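Local coordinates for Sodium/calcium exchanger regulatory protein 1 (Loligo pealei, PDB 3PPT) that binds fatty acids such as palmitoleate within a beta-barrel, also binds phosphoinositides and, when phosphorylated, stimulates the squid optic nerve sodium/calcium exchanger, at residues A[20-25]-A[119-124]; A[60-65]-A[70-75]. All blocks are in the same frame, centred on the assembly; numbering follows the deposited sequence.

The two contacts belong to different parts of a fatty-acid-binding-protein barrel. Contact 1 lies at the surface, its centre about 13 Å from the centre of the chain, and rests the end of helix 16-23 against the start of strand 121-130. Contact 2 is partly buried and joins strands 59-65 and 70-73, the outermost two of the sheet. Its side chains form a layer of aromatic, aliphatic and carboxylate groups, whereas contact 1 depends on one methyl pair beside an exposed amide. Along the chain, both segments of contact 2 fall between those of contact 1. Nearest atoms are about 7 Å apart, and both contain pocket residues for palmitoleic acid: Met20 in one, Thr60 and Gly75 in the other.

Contact 1. Residues A[20-25]-A[119-124]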
loop_
_atom_site.group_PDB
_atom_site.type_symbol
_atom_site.label_atom_id
_atom_site.label_comp_id
_atom_site.label_asym_id
_atom_site.label_seq_id
_atom_site.Cartn_x
_atom_site.Cartn_y
_atom_site.Cartn_z
ATOM N N MET A 20 12.057 -2.923 -0.236
ATOM C CA MET A 20 12.457 -2.354 1.042
ATOM C C MET A 20 13.922 -1.903 1.060
ATOM O O MET A 20 14.226 -0.854 1.613
ATOM C CB MET A 20 12.186 -3.335 2.177
ATOM C CG MET A 20 10.694 -3.503 2.475
ATOM S SD MET A 20 10.412 -4.430 3.984
ATOM C CE MET A 20 10.909 -6.075 3.462
ATOM N N LYS A 21 14.822 -2.678 0.457
ATOM C CA LYS A 21 16.221 -2.258 0.375
ATOM C C LYS A 21 16.348 -0.941 -0.386
ATOM O O LYS A 21 17.104 -0.064 0.015
ATOM C CB LYS A 21 17.085 -3.338 -0.274
ATOM C CG LYS A 21 17.326 -4.541 0.627
ATOM C CD LYS A 21 18.189 -5.586 -0.063
ATOM C CE LYS A 21 18.417 -6.774 0.849
ATOM N NZ LYS A 21 19.209 -7.836 0.174
ATOM N N ALA A 22 15.573 -0.787 -1.457
ATOM C CA ALA A 22 15.662 0.402 -2.298
ATOM C C ALA A 22 15.195 1.647 -1.550
ATOM O O ALA A 22 15.698 2.738 -1.804
ATOM C CB ALA A 22 14.872 0.217 -3.574
ATOM N N VAL A 23 14.253 1.496 -0.619
ATOM C CA VAL A 23 13.795 2.662 0.138
ATOM C C VAL A 23 14.558 2.838 1.451
ATOM O O VAL A 23 14.329 3.800 2.176
ATOM C CB VAL A 23 12.256 2.694 0.371
ATOM C CG1 VAL A 23 11.518 2.599 -0.953
ATOM C CG2 VAL A 23 11.810 1.590 1.327
ATOM N N GLY A 24 15.471 1.916 1.750
ATOM C CA GLY A 24 16.381 2.094 2.870
ATOM C C GLY A 24 15.988 1.426 4.178
ATOM O O GLY A 24 16.517 1.781 5.233
ATOM N N VAL A 25 15.076 0.455 4.133
ATOM C CA VAL A 25 14.661 -0.232 5.359
ATOM C C VAL A 25 15.817 -1.053 5.926
ATOM O O VAL A 25 16.513 -1.749 5.191
ATOM C CB VAL A 25 13.433 -1.139 5.119
ATOM C CG1 VAL A 25 12.958 -1.749 6.424
ATOM C CG2 VAL A 25 12.310 -0.341 4.448
ATOM N N ASN A 119 12.536 3.271 -8.146
ATOM C CA ASN A 119 13.677 3.174 -9.036
ATOM C C ASN A 119 13.413 2.080 -10.062
ATOM O O ASN A 119 12.398 2.119 -10.750
ATOM C CB ASN A 119 14.952 2.923 -8.230
ATOM C CG ASN A 119 15.255 4.055 -7.266
ATOM O OD1 ASN A 119 14.926 5.211 -7.534
ATOM N ND2 ASN A 119 15.874 3.728 -6.136
ATOM N N ASP A 120 14.277 1.073 -10.122
ATOM C CA ASP A 120 14.087 -0.009 -11.082
ATOM C C ASP A 120 13.464 -1.273 -10.507
ATOM O O ASP A 120 13.438 -2.310 -11.169
ATOM C CB ASP A 120 15.418 -0.347 -11.734
ATOM C CG ASP A 120 16.018 0.831 -12.428
ATOM O OD1 ASP A 120 15.408 1.290 -13.416
ATOM O OD2 ASP A 120 17.077 1.306 -11.973
ATOM N N VAL A 121 12.963 -1.185 -9.282
ATOM C CA VAL A 121 12.408 -2.338 -8.598
ATOM C C VAL A 121 10.894 -2.343 -8.752
ATOM O O VAL A 121 10.241 -1.303 -8.612
ATOM C CB VAL A 121 12.758 -2.310 -7.099
ATOM C CG1 VAL A 121 11.985 -3.387 -6.344
ATOM C CG2 VAL A 121 14.250 -2.479 -6.903
ATOM N N VAL A 122 10.346 -3.515 -9.058
ATOM C CA VAL A 122 8.903 -3.709 -9.056
ATOM C C VAL A 122 8.574 -4.848 -8.110
ATOM O O VAL A 122 9.176 -5.922 -8.183
ATOM C CB VAL A 122 8.350 -4.036 -10.457
ATOM C CG1 VAL A 122 6.832 -4.154 -10.409
ATOM C CG2 VAL A 122 8.783 -2.975 -11.472
ATOM N N CYS A 123 7.637 -4.592 -7.204
ATOM C CA CYS A 123 7.201 -5.594 -6.245
ATOM C C CYS A 123 5.708 -5.804 -6.428
ATOM O O CYS A 123 4.961 -4.838 -6.592
ATOM C CB CYS A 123 7.523 -5.124 -4.821
ATOM S SG CYS A 123 6.601 -5.952 -3.496
ATOM N N THR A 124 5.280 -7.062 -6.410
ATOM C CA THR A 124 3.864 -7.381 -6.565
ATOM C C THR A 124 3.379 -8.117 -5.338
ATOM O O THR A 124 3.928 -9.154 -4.977
ATOM C CB THR A 124 3.604 -8.258 -7.805
ATOM O OG1 THR A 124 4.010 -7.547 -8.976
ATOM C CG2 THR A 124 2.116 -8.606 -7.939
#
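A small apolar surface contact sets Ala22, in the last turn of helix 16-23, against Asn119, in the turn before the last strand of the barrel, and Val121, the first residue of that strand. This is the helical lid of the fatty-acid-binding-protein fold, helices 16-23 and 27-35, leaning on the barrel wall; the two segments bury just 95 Å² between them. Ala22 directs its CB toward the strand and, with Val121 CG1 anti to the backbone N (chi1 171°), CG2 is the branch that meets the alanine methyl. Val118 of the neighbouring strand also touches Ala22, while Tyr19, one turn earlier, packs on Val121, extending the apolar seam along the helix. Just beyond the contact the helix ends in a Schellman motif: Gly24 takes positive phi (97°), and Val25 N donates to Met20 O at 3.0 Å. Met20, on another side of the same turn, reaches the bound palmitoleic acid, so one turn of helix serves both ligand and wall. The amide of Asn119 approaches without bonding, its ND2 4.4 Å from Ala22 O. The methyl pair itself, Ala22 CB and Val121 CG2, is 4.3 Å apart.

Contact 2. Residues A[60-65]-A[70-75]; sequences TDISFT and FDETTG. With PAM (palmitoleic acid), chain B.
Glu72 OE1 accepts hydrogen bonds from Gln93 NE2 and Gln95 NE2 and is also bonded to the hydroxyl of Thr82, a threefold grip that fixes the buried carboxylate. Its side chain reaches that position fully extended, with CG anti to the backbone N (chi1 178°), and on the way its CG passes Ile62 CG2 at 4.0 Å. The other oxygen, OE2, rests against the same methyl. Farther along, Phe64 lays its CB over one face of the Phe70 ring, 3.7 Å from the ring centroid, in a CH-pi contact. The two rings are nearly parallel, with planes at 9°, but are offset, with centroids 5.4 Å apart, so little of one ring lies over the other. Strands 60-65 and 70-73 run antiparallel, yet their axes come no closer than 8.2 Å and no backbone bonds join them: this is the gap between the fourth and fifth strands familiar from fatty-acid-binding proteins, bridged by side chains. Ile62 CB lies 4.3 Å from Phe70 CE1, so the ring meets Ile62 as well as Phe64, with Ser63 O also over the face that Phe64 CB covers. Replacing Phe70 by alanine is likely to strip Phe64 CB of its aromatic face and open a gap beside Ile62. Toward the ligand the two segments draw together, and Thr60 CG2 presses tightly on Gly75 CA at 3.4 Å. Palmitoleic acid lies alongside, its C11 3.7 Å from Gly75 C. Its terminal C16 sits 3.8 Å from Thr60 N.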
loop_
_atom_site.group_PDB
_atom_site.type_symbol
_atom_site.label_atom_id
_atom_site.label_comp_id
_atom_site.label_asym_id
_atom_site.label_seq_id
_atom_site.Cartn_x
_atom_site.Cartn_y
_atom_site.Cartn_z
ATOM N N THR A 60 -0.145 1.268 10.014
ATOM C CA THR A 60 -0.216 2.579 9.391
ATOM C C THR A 60 -1.662 2.918 9.086
ATOM O O THR A 60 -2.480 2.040 8.797
ATOM C CB THR A 60 0.588 2.654 8.080
ATOM O OG1 THR A 60 0.107 1.668 7.156
ATOM C CG2 THR A 60 2.056 2.432 8.355
ATOM N N ASP A 61 -1.958 4.208 9.157
ATOM C CA ASP A 61 -3.266 4.729 8.824
ATOM C C ASP A 61 -3.083 5.952 7.969
ATOM O O ASP A 61 -2.320 6.859 8.321
ATOM C CB ASP A 61 -4.010 5.143 10.087
ATOM C CG ASP A 61 -4.444 3.974 10.899
ATOM O OD1 ASP A 61 -5.420 3.316 10.489
ATOM O OD2 ASP A 61 -3.812 3.714 11.942
ATOM N N ILE A 62 -3.785 5.998 6.849
ATOM C CA ILE A 62 -3.829 7.221 6.081
ATOM C C ILE A 62 -5.261 7.527 5.690
ATOM O O ILE A 62 -6.089 6.622 5.517
ATOM C CB ILE A 62 -2.936 7.170 4.821
ATOM C CG1 ILE A 62 -3.395 6.068 3.863
ATOM C CG2 ILE A 62 -1.465 7.007 5.193
ATOM C CD1 ILE A 62 -2.635 6.050 2.548
ATOM N N SER A 63 -5.567 8.814 5.580
ATOM C CA SER A 63 -6.845 9.237 5.027
ATOM C C SER A 63 -6.582 10.412 4.105
ATOM O O SER A 63 -5.700 11.232 4.364
ATOM C CB SER A 63 -7.887 9.566 6.110
ATOM O OG SER A 63 -7.460 10.591 6.986
ATOM N N PHE A 64 -7.323 10.460 3.006
ATOM C CA PHE A 64 -7.046 11.420 1.955
ATOM C C PHE A 64 -8.248 11.652 1.078
ATOM O O PHE A 64 -9.215 10.900 1.103
ATOM C CB PHE A 64 -5.852 10.952 1.093
ATOM C CG PHE A 64 -6.001 9.554 0.526
ATOM C CD1 PHE A 64 -6.607 9.351 -0.712
ATOM C CD2 PHE A 64 -5.536 8.449 1.229
ATOM C CE1 PHE A 64 -6.732 8.081 -1.240
ATOM C CE2 PHE A 64 -5.665 7.166 0.705
ATOM C CZ PHE A 64 -6.264 6.980 -0.528
ATOM N N THR A 65 -8.160 12.723 0.305
ATOM C CA THR A 65 -9.122 13.038 -0.732
ATOM C C THR A 65 -8.426 12.796 -2.061
ATOM O O THR A 65 -7.295 13.234 -2.251
ATOM C CB THR A 65 -9.535 14.520 -0.657
ATOM O OG1 THR A 65 -10.037 14.811 0.654
ATOM C CG2 THR A 65 -10.598 14.842 -1.707
ATOM N N PHE A 70 -1.034 15.238 0.202
ATOM C CA PHE A 70 -1.033 15.199 1.664
ATOM C C PHE A 70 0.275 14.642 2.218
ATOM O O PHE A 70 1.006 13.945 1.519
ATOM C CB PHE A 70 -2.242 14.411 2.198
ATOM C CG PHE A 70 -2.214 12.935 1.870
ATOM C CD1 PHE A 70 -1.841 12.004 2.828
ATOM C CD2 PHE A 70 -2.579 12.481 0.613
ATOM C CE1 PHE A 70 -1.819 10.643 2.530
ATOM C CE2 PHE A 70 -2.550 11.124 0.307
ATOM C CZ PHE A 70 -2.174 10.207 1.268
ATOM N N ASP A 71 0.573 14.965 3.475
ATOM C CA ASP A 71 1.758 14.429 4.139
ATOM C C ASP A 71 1.521 13.004 4.605
ATOM O O ASP A 71 0.524 12.721 5.267
ATOM C CB ASP A 71 2.118 15.285 5.355
ATOM C CG ASP A 71 2.521 16.684 4.977
ATOM O OD1 ASP A 71 3.240 16.831 3.975
ATOM O OD2 ASP A 71 2.119 17.630 5.683
ATOM N N GLU A 72 2.446 12.115 4.264
ATOM C CA GLU A 72 2.378 10.725 4.694
ATOM C C GLU A 72 3.691 10.328 5.362
ATOM O O GLU A 72 4.766 10.745 4.938
ATOM C CB GLU A 72 2.086 9.796 3.491
ATOM C CG GLU A 72 2.047 8.300 3.836
ATOM C CD GLU A 72 1.796 7.365 2.643
ATOM O OE1 GLU A 72 1.676 7.826 1.489
ATOM O OE2 GLU A 72 1.722 6.141 2.875
ATOM N N THR A 73 3.589 9.541 6.427
ATOM C CA THR A 73 4.752 8.883 6.988
ATOM C C THR A 73 4.573 7.394 6.755
ATOM O O THR A 73 3.578 6.805 7.179
ATOM C CB THR A 73 4.926 9.181 8.486
ATOM O OG1 THR A 73 4.990 10.600 8.679
ATOM C CG2 THR A 73 6.214 8.553 9.005
ATOM N N THR A 74 5.522 6.785 6.055
ATOM C CA THR A 74 5.401 5.373 5.717
ATOM C C THR A 74 5.633 4.485 6.936
ATOM O O THR A 74 6.118 4.950 7.973
ATOM C CB THR A 74 6.384 4.978 4.610
ATOM O OG1 THR A 74 7.725 5.095 5.099
ATOM C CG2 THR A 74 6.199 5.867 3.390
ATOM N N GLY A 75 5.312 3.200 6.796
ATOM C CA GLY A 75 5.464 2.264 7.894
ATOM C C GLY A 75 6.873 2.180 8.436
ATOM O O GLY A 75 7.068 1.962 9.630
HETATM C C1 PAM B . 1.853 -3.731 1.790
HETATM O O1 PAM B . 0.891 -2.991 2.119
HETATM O O2 PAM B . 1.695 -4.958 1.584
HETATM C C2 PAM B . 3.249 -3.150 1.626
HETATM C C3 PAM B . 3.386 -1.726 2.146
HETATM C C4 PAM B . 4.825 -1.234 2.009
HETATM C C5 PAM B . 4.984 0.133 2.673
HETATM C C6 PAM B . 6.382 0.733 2.562
HETATM C C7 PAM B . 7.460 -0.182 3.129
HETATM C C8 PAM B . 7.236 -0.446 4.612
HETATM C C9 PAM B . 8.297 -1.383 5.131
HETATM C C10 PAM B . 8.320 -1.789 6.402
HETATM C C11 PAM B . 7.288 -1.348 7.411
HETATM C C12 PAM B . 6.565 -2.571 7.955
HETATM C C13 PAM B . 5.154 -2.690 7.404
HETATM C C14 PAM B . 4.240 -1.649 8.037
HETATM C C15 PAM B . 2.807 -1.858 7.566
HETATM C C16 PAM B . 1.830 -1.691 8.704
#